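Local atomic coordinates of O-methyltransferase, putative (Bacillus cereus, PDB entry 3DUW), a protein that probably transfers the methyl group of S-adenosylmethionine to a hydroxyl group of an acceptor, and binds the product S-adenosyl-L-homocysteine. Residues F136-A141 / I164-V169. Sequence-based numbering, arbitrary orientation.
With SAH (S-adenosyl-L-homocysteine), chain C.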
loop_
_atom_site.group_PDB
_atom_site.type_symbol
_atom_site.label_atom_id
_atom_site.label_comp_id
_atom_site.label_asym_id
_atom_site.label_seq_id
_atom_site.Cartn_x
_atom_site.Cartn_y
_atom_site.Cartn_z
ATOM N N PHE A 136 1.130 -14.862 -0.489
ATOM C CA PHE A 136 1.367 -13.600 0.209
ATOM C C PHE A 136 2.354 -13.886 1.336
ATOM O O PHE A 136 2.134 -14.783 2.148
ATOM C CB PHE A 136 0.032 -13.085 0.759
ATOM C CG PHE A 136 0.072 -11.672 1.263
ATOM C CD1 PHE A 136 0.673 -11.363 2.480
ATOM C CD2 PHE A 136 -0.518 -10.649 0.531
ATOM C CE1 PHE A 136 0.681 -10.054 2.960
ATOM C CE2 PHE A 136 -0.514 -9.339 1.004
ATOM C CZ PHE A 136 0.086 -9.043 2.221
ATOM N N ILE A 137 3.442 -13.123 1.384
ATOM C CA ILE A 137 4.475 -13.328 2.395
ATOM C C ILE A 137 4.800 -12.025 3.125
ATOM O O ILE A 137 5.129 -11.013 2.497
ATOM C CB ILE A 137 5.754 -13.894 1.735
ATOM C CG1 ILE A 137 5.402 -15.170 0.958
ATOM C CG2 ILE A 137 6.814 -14.180 2.787
ATOM C CD1 ILE A 137 6.540 -15.737 0.145
ATOM N N PHE A 138 4.697 -12.059 4.451
ATOM C CA PHE A 138 4.964 -10.891 5.286
ATOM C C PHE A 138 6.233 -11.147 6.086
ATOM O O PHE A 138 6.273 -12.045 6.928
ATOM C CB PHE A 138 3.775 -10.639 6.225
ATOM C CG PHE A 138 3.922 -9.416 7.098
ATOM C CD1 PHE A 138 4.387 -8.215 6.571
ATOM C CD2 PHE A 138 3.566 -9.459 8.443
ATOM C CE1 PHE A 138 4.494 -7.073 7.374
ATOM C CE2 PHE A 138 3.669 -8.326 9.249
ATOM C CZ PHE A 138 4.134 -7.131 8.712
ATOM N N ILE A 139 7.273 -10.373 5.796
ATOM C CA ILE A 139 8.556 -10.508 6.477
ATOM C C ILE A 139 8.622 -9.448 7.567
ATOM O O ILE A 139 8.758 -8.255 7.283
ATOM C CB ILE A 139 9.718 -10.337 5.482
ATOM C CG1 ILE A 139 9.548 -11.327 4.326
ATOM C CG2 ILE A 139 11.042 -10.568 6.188
ATOM C CD1 ILE A 139 10.601 -11.213 3.240
ATOM N N ASP A 140 8.531 -9.894 8.816
ATOM C CA ASP A 140 8.512 -8.978 9.949
ATOM C C ASP A 140 9.129 -9.582 11.210
ATOM O O ASP A 140 8.529 -9.539 12.285
ATOM C CB ASP A 140 7.058 -8.568 10.215
ATOM C CG ASP A 140 6.935 -7.391 11.155
ATOM O OD1 ASP A 140 7.841 -6.537 11.173
ATOM O OD2 ASP A 140 5.910 -7.307 11.862
ATOM N N ALA A 141 10.333 -10.129 11.075
ATOM C CA ALA A 141 11.021 -10.736 12.207
ATOM C C ALA A 141 12.313 -9.978 12.504
ATOM O O ALA A 141 12.291 -8.762 12.700
ATOM C CB ALA A 141 11.311 -12.205 11.902
ATOM N N ILE A 164 5.643 -8.441 1.425
ATOM C CA ILE A 164 5.671 -7.178 2.148
ATOM C C ILE A 164 6.775 -7.291 3.184
ATOM O O ILE A 164 6.807 -8.256 3.953
ATOM C CB ILE A 164 4.355 -6.904 2.908
ATOM C CG1 ILE A 164 3.206 -6.683 1.921
ATOM C CG2 ILE A 164 4.529 -5.686 3.816
ATOM C CD1 ILE A 164 3.338 -5.419 1.092
ATOM N N GLY A 165 7.691 -6.325 3.179
ATOM C CA GLY A 165 8.768 -6.303 4.153
ATOM C C GLY A 165 8.558 -5.071 5.014
ATOM O O GLY A 165 8.616 -3.951 4.512
ATOM N N ASP A 166 8.306 -5.266 6.302
ATOM C CA ASP A 166 8.066 -4.153 7.213
ATOM C C ASP A 166 9.355 -3.606 7.817
ATOM O O ASP A 166 10.394 -4.280 7.821
ATOM C CB ASP A 166 7.134 -4.626 8.340
ATOM C CG ASP A 166 6.532 -3.479 9.145
ATOM O OD1 ASP A 166 6.364 -2.371 8.589
ATOM O OD2 ASP A 166 6.193 -3.702 10.332
ATOM N N ASN A 167 9.274 -2.370 8.306
ATOM C CA ASN A 167 10.379 -1.710 8.989
ATOM C C ASN A 167 11.659 -1.621 8.167
ATOM O O ASN A 167 12.742 -1.979 8.642
ATOM C CB ASN A 167 10.646 -2.440 10.309
ATOM C CG ASN A 167 9.368 -2.712 11.085
ATOM O OD1 ASN A 167 9.001 -3.866 11.316
ATOM N ND2 ASN A 167 8.678 -1.648 11.480
ATOM N N VAL A 168 11.540 -1.115 6.944
ATOM C CA VAL A 168 12.696 -1.012 6.072
ATOM C C VAL A 168 13.199 0.409 5.812
ATOM O O VAL A 168 13.911 0.645 4.839
ATOM C CB VAL A 168 12.428 -1.729 4.729
ATOM C CG1 VAL A 168 12.197 -3.217 4.983
ATOM C CG2 VAL A 168 11.223 -1.114 4.038
ATOM N N VAL A 169 12.828 1.347 6.681
ATOM C CA VAL A 169 13.286 2.738 6.567
ATOM C C VAL A 169 13.985 3.111 7.873
ATOM O O VAL A 169 15.019 3.783 7.868
ATOM C CB VAL A 169 12.110 3.693 6.262
ATOM C CG1 VAL A 169 12.533 5.143 6.447
ATOM C CG2 VAL A 169 11.648 3.469 4.826
HETATM N N SAH C . 4.542 -8.910 12.830
HETATM C CA SAH C . 4.129 -9.011 14.279
HETATM C CB SAH C . 5.258 -8.624 15.174
HETATM C CG SAH C . 6.528 -9.438 15.102
HETATM S SD SAH C . 7.846 -8.575 16.063
HETATM C C SAH C . 2.956 -8.001 14.511
HETATM O O SAH C . 2.613 -7.268 13.578
HETATM O OXT SAH C . 2.415 -8.004 15.673
HETATM C "C5'" SAH C . 9.232 -9.499 15.537
HETATM C "C4'" SAH C . 9.146 -11.024 16.029
HETATM O "O4'" SAH C . 10.345 -11.563 15.476
HETATM C "C3'" SAH C . 9.294 -11.268 17.524
HETATM O "O3'" SAH C . 8.166 -11.958 18.069
HETATM C "C2'" SAH C . 10.650 -12.075 17.610
HETATM O "O2'" SAH C . 10.694 -12.971 18.711
HETATM C "C1'" SAH C . 10.700 -12.747 16.253
HETATM N N9 SAH C . 11.890 -13.204 15.837
HETATM C C8 SAH C . 13.181 -12.720 15.962
HETATM N N7 SAH C . 14.101 -13.452 15.418
HETATM C C5 SAH C . 13.392 -14.545 14.859
HETATM C C6 SAH C . 13.852 -15.695 14.121
HETATM N N6 SAH C . 15.138 -15.927 13.824
HETATM N N1 SAH C . 12.866 -16.564 13.728
HETATM C C2 SAH C . 11.543 -16.370 14.007
HETATM N N3 SAH C . 11.065 -15.284 14.711
HETATM C C4 SAH C . 12.042 -14.415 15.105
HETATM O O HOH W 1 11.061 -6.661 6.684
#
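Ile-139 turns both its N-H and its carbonyl toward the neighbouring parallel strand: its N donates to Ile-164 O (2.8 Å), and its O accepts from Asp-166 N in a longer bond of 3.2 Å. One step earlier, Ile-164 N donates to Ile-137 O. A water bridges Ile-139 O and Asp-166 O, donating to both. On one face of the sheet the Phe-138 ring, its CG anti to the backbone N (chi1 -178°), reaches across so that CD1 meets Ile-164 CG2 at 3.7 Å and CE1 meets Asp-166 CB. Phe-136 CZ adds a contact with Ile-164 CG1, and Leu-53 of helix 44-57 packs against both residues. Past Ile-139 and Gly-165, acceptors crowd together: Asp-140 OD1 lies 2.9 Å from Asn-167 OD1 and 3.4 Å from Asp-166 OD2. Lys-143 NZ forms a salt bridge with Asp-140 OD1 and a weak hydrogen bond with Asn-167 OD1, while Asn-167 ND2 is hydrogen-bonded to Asp-214 OD2. Asp-140 OD2 adjoins the amino N of S-adenosyl-L-homocysteine, too closely for the bond's geometry to be trusted. This beta-alpha-beta unit of the Rossmann-like fold thus gathers acceptor oxygens of two aspartates and an asparagine, as at the divalent-metal site of catechol O-methyltransferase, consistent with a metal site here, although none is bound.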